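PDB 5YX6: probable fatty acyl-CoA transferase Rv3272 from Mycobacterium tuberculosis, which probably acts as a family III CoA transferase in fatty acid metabolism, binding fatty acyl-CoAs of various chain lengths, palmitoyl-CoA most tightly. Local coordinates for residues Pro123-Gly134 with Ala199-Tyr207. Residues are numbered along the deposited sequence; the frame is centred on the assembly and turned at random.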
loop_
_atom_site.group_PDB
_atom_site.type_symbol
_atom_site.label_atom_id
_atom_site.label_comp_id
_atom_site.label_asym_id
_atom_site.label_seq_id
_atom_site.Cartn_x
_atom_site.Cartn_y
_atom_site.Cartn_z
ATOM N N PRO A 123 30.862 8.712 -2.521
ATOM C CA PRO A 123 30.385 8.246 -3.834
ATOM C C PRO A 123 29.513 6.977 -3.795
ATOM O O PRO A 123 28.891 6.644 -4.803
ATOM C CB PRO A 123 31.691 7.941 -4.601
ATOM C CG PRO A 123 32.788 8.580 -3.803
ATOM C CD PRO A 123 32.325 8.593 -2.386
ATOM N N ASN A 124 29.456 6.295 -2.654
ATOM C CA ASN A 124 28.651 5.085 -2.534
ATOM C C ASN A 124 27.322 5.337 -1.823
ATOM O O ASN A 124 26.546 4.412 -1.591
ATOM C CB ASN A 124 29.431 3.984 -1.805
ATOM C CG ASN A 124 30.533 3.375 -2.658
ATOM O OD1 ASN A 124 30.441 3.343 -3.885
ATOM N ND2 ASN A 124 31.569 2.868 -2.007
ATOM N N LEU A 125 27.066 6.593 -1.481
ATOM C CA LEU A 125 25.881 6.943 -0.709
ATOM C C LEU A 125 24.600 6.987 -1.542
ATOM O O LEU A 125 24.509 7.684 -2.551
ATOM C CB LEU A 125 26.079 8.286 -0.011
ATOM C CG LEU A 125 24.926 8.675 0.911
ATOM C CD1 LEU A 125 24.817 7.677 2.047
ATOM C CD2 LEU A 125 25.144 10.068 1.447
ATOM N N ILE A 126 23.613 6.227 -1.091
ATOM C CA ILE A 126 22.280 6.266 -1.657
ATOM C C ILE A 126 21.456 7.288 -0.879
ATOM O O ILE A 126 21.483 7.318 0.355
ATOM C CB ILE A 126 21.643 4.868 -1.629
ATOM C CG1 ILE A 126 22.356 3.984 -2.650
ATOM C CG2 ILE A 126 20.148 4.930 -1.915
ATOM C CD1 ILE A 126 22.315 2.530 -2.340
ATOM N N TYR A 127 20.773 8.164 -1.606
ATOM C CA TYR A 127 20.018 9.257 -1.002
ATOM C C TYR A 127 18.533 9.113 -1.324
ATOM O O TYR A 127 18.157 9.125 -2.484
ATOM C CB TYR A 127 20.549 10.596 -1.515
ATOM C CG TYR A 127 20.271 11.784 -0.630
ATOM C CD1 TYR A 127 19.007 12.362 -0.579
ATOM C CD2 TYR A 127 21.283 12.352 0.131
ATOM C CE1 TYR A 127 18.759 13.462 0.222
ATOM C CE2 TYR A 127 21.045 13.446 0.935
ATOM C CZ TYR A 127 19.786 14.000 0.977
ATOM O OH TYR A 127 19.556 15.098 1.778
ATOM N N ALA A 128 17.693 8.967 -0.305
ATOM C CA ALA A 128 16.273 8.715 -0.533
ATOM C C ALA A 128 15.367 9.792 0.072
ATOM O O ALA A 128 15.467 10.088 1.259
ATOM C CB ALA A 128 15.896 7.334 0.013
ATOM N N ARG A 129 14.484 10.365 -0.745
ATOM C CA ARG A 129 13.588 11.445 -0.315
ATOM C C ARG A 129 12.107 11.067 -0.372
ATOM O O ARG A 129 11.601 10.634 -1.410
ATOM C CB ARG A 129 13.829 12.696 -1.157
ATOM C CG ARG A 129 15.297 12.896 -1.487
ATOM C CD ARG A 129 15.585 14.251 -2.089
ATOM N NE ARG A 129 15.494 15.322 -1.104
ATOM C CZ ARG A 129 15.960 16.546 -1.301
ATOM N NH1 ARG A 129 15.843 17.464 -0.351
ATOM N NH2 ARG A 129 16.561 16.844 -2.445
ATOM N N LEU A 130 11.424 11.222 0.757
ATOM C CA LEU A 130 9.980 11.012 0.833
ATOM C C LEU A 130 9.253 12.339 1.057
ATOM O O LEU A 130 9.521 13.033 2.033
ATOM C CB LEU A 130 9.646 10.022 1.946
ATOM C CG LEU A 130 8.165 9.732 2.193
ATOM C CD1 LEU A 130 7.513 9.174 0.953
ATOM C CD2 LEU A 130 8.019 8.747 3.342
ATOM N N THR A 131 8.373 12.722 0.136
ATOM C CA THR A 131 7.600 13.951 0.325
ATOM C C THR A 131 6.099 13.672 0.238
ATOM O O THR A 131 5.690 12.568 -0.116
ATOM C CB THR A 131 7.967 15.037 -0.716
ATOM O OG1 THR A 131 7.525 14.631 -2.016
ATOM C CG2 THR A 131 9.464 15.295 -0.730
ATOM N N ALA A 132 5.281 14.670 0.569
ATOM C CA ALA A 132 3.830 14.540 0.435
ATOM C C ALA A 132 3.376 14.622 -1.018
ATOM O O ALA A 132 2.604 13.783 -1.479
ATOM C CB ALA A 132 3.118 15.604 1.263
ATOM N N TYR A 133 3.862 15.628 -1.738
ATOM C CA TYR A 133 3.334 15.935 -3.063
ATOM C C TYR A 133 4.373 15.985 -4.188
ATOM O O TYR A 133 4.020 16.265 -5.333
ATOM C CB TYR A 133 2.593 17.265 -3.029
ATOM C CG TYR A 133 1.398 17.297 -2.109
ATOM C CD1 TYR A 133 0.205 16.680 -2.461
ATOM C CD2 TYR A 133 1.456 17.958 -0.892
ATOM C CE1 TYR A 133 -0.897 16.720 -1.615
ATOM C CE2 TYR A 133 0.358 18.009 -0.040
ATOM C CZ TYR A 133 -0.809 17.390 -0.403
ATOM O OH TYR A 133 -1.889 17.437 0.449
ATOM N N GLY A 134 5.645 15.740 -3.877
ATOM C CA GLY A 134 6.627 15.550 -4.932
ATOM C C GLY A 134 7.769 16.544 -5.016
ATOM O O GLY A 134 8.909 16.173 -5.308
ATOM N N ALA A 199 25.394 4.582 -7.454
ATOM C CA ALA A 199 24.765 5.031 -6.211
ATOM C C ALA A 199 23.751 6.137 -6.507
ATOM O O ALA A 199 24.121 7.243 -6.873
ATOM C CB ALA A 199 25.819 5.516 -5.212
ATOM N N ASP A 200 22.471 5.828 -6.344
ATOM C CA ASP A 200 21.395 6.638 -6.906
ATOM C C ASP A 200 20.742 7.628 -5.943
ATOM O O ASP A 200 20.951 7.581 -4.729
ATOM C CB ASP A 200 20.300 5.715 -7.463
ATOM C CG ASP A 200 19.715 6.219 -8.772
ATOM O OD1 ASP A 200 19.854 7.425 -9.080
ATOM O OD2 ASP A 200 19.091 5.407 -9.483
ATOM N N VAL A 201 19.974 8.547 -6.519
ATOM C CA VAL A 201 19.027 9.359 -5.762
ATOM C C VAL A 201 17.597 8.875 -6.008
ATOM O O VAL A 201 17.127 8.815 -7.149
ATOM C CB VAL A 201 19.115 10.844 -6.111
ATOM C CG1 VAL A 201 18.087 11.612 -5.297
ATOM C CG2 VAL A 201 20.539 11.368 -5.865
ATOM N N VAL A 202 16.905 8.569 -4.921
ATOM C CA VAL A 202 15.594 7.972 -4.985
ATOM C C VAL A 202 14.537 8.932 -4.417
ATOM O O VAL A 202 14.766 9.578 -3.393
ATOM C CB VAL A 202 15.611 6.630 -4.222
ATOM C CG1 VAL A 202 14.236 6.204 -3.839
ATOM C CG2 VAL A 202 16.303 5.570 -5.056
ATOM N N GLN A 203 13.393 9.044 -5.091
ATOM C CA GLN A 203 12.329 9.942 -4.635
ATOM C C GLN A 203 10.971 9.248 -4.666
ATOM O O GLN A 203 10.610 8.593 -5.646
ATOM C CB GLN A 203 12.293 11.224 -5.477
ATOM C CG GLN A 203 13.517 12.111 -5.285
ATOM C CD GLN A 203 13.511 13.354 -6.167
ATOM O OE1 GLN A 203 13.920 13.307 -7.328
ATOM N NE2 GLN A 203 13.066 14.478 -5.608
ATOM N N VAL A 204 10.236 9.372 -3.568
ATOM C CA VAL A 204 8.902 8.796 -3.452
ATOM C C VAL A 204 7.932 9.845 -2.920
ATOM O O VAL A 204 8.178 10.444 -1.873
ATOM C CB VAL A 204 8.891 7.574 -2.517
ATOM C CG1 VAL A 204 7.464 7.070 -2.309
ATOM C CG2 VAL A 204 9.768 6.475 -3.067
ATOM N N ALA A 205 6.855 10.099 -3.661
ATOM C CA ALA A 205 5.814 11.032 -3.218
ATOM C C ALA A 205 4.564 10.283 -2.753
ATOM O O ALA A 205 4.095 9.360 -3.430
ATOM C CB ALA A 205 5.468 12.004 -4.322
ATOM N N MET A 206 4.044 10.664 -1.588
ATOM C CA MET A 206 2.843 10.036 -1.049
ATOM C C MET A 206 1.680 10.187 -2.024
ATOM O O MET A 206 0.871 9.269 -2.207
ATOM C CB MET A 206 2.482 10.627 0.313
ATOM C CG MET A 206 3.281 10.063 1.491
ATOM S SD MET A 206 3.079 11.048 3.005
ATOM C CE MET A 206 1.322 10.887 3.299
ATOM N N TYR A 207 1.605 11.348 -2.657
ATOM C CA TYR A 207 0.585 11.583 -3.660
ATOM C C TYR A 207 0.668 10.566 -4.795
ATOM O O TYR A 207 -0.355 10.012 -5.215
ATOM C CB TYR A 207 0.707 12.999 -4.204
ATOM C CG TYR A 207 -0.347 13.364 -5.225
ATOM C CD1 TYR A 207 -1.637 13.696 -4.828
ATOM C CD2 TYR A 207 -0.039 13.429 -6.576
ATOM C CE1 TYR A 207 -2.599 14.055 -5.753
ATOM C CE2 TYR A 207 -0.992 13.786 -7.505
ATOM C CZ TYR A 207 -2.266 14.103 -7.088
ATOM O OH TYR A 207 -3.216 14.461 -8.011
HETATM O O HOH W 1 9.304 12.985 -3.381
#
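Arg129 and Gln203 lie level in a parallel bridge, the backbone of Arg129 gripping the residues flanking Gln203: its N donates to Val202 O, and its O accepts from Val204 N at 2.8 Å. The same alternation continues from Tyr127 to Thr131, and the two strand axes diverge by only 14°, as expected of regular parallel pairing. On the Tyr127 face, Arg129 CB meets Gln203 CG at 4.2 Å. Arg129 CG, set beside its backbone N, lies 3.9 Å from Val202 O and meets the edge of the Tyr127 ring in its plane. The chain then bends (chi3 72°), and the guanidinium takes its charge partners elsewhere, NE forming a salt bridge with Glu101 and NH2 with Glu109. The strand order 3-2-1-4-5-6 is that of a Rossmann sheet; 201-205 is its last strand within the chain, and Val202 and Gln203 extend it by antiparallel pairing with the second subunit. Across the other face, Leu130 CD1 reaches Val204 CG1 at 3.9 Å. At the C-terminal end, chi1 of 68° turns Thr131 OG1 back to accept from Gly134 N (2.9 Å), an ST motif; a water hydrogen-bonded to Thr131 OG1 (2.8 Å) makes a weak donation to Val204 O. This turn brings Gly134 N to 3.8 Å from Ala205 CB. The first helical turn is tied on by Met206 N to Thr131 O and by Tyr207 N to Ala132 O (2.9 Å), while the Met206 side chain touches Asp175, the inferred nucleophile.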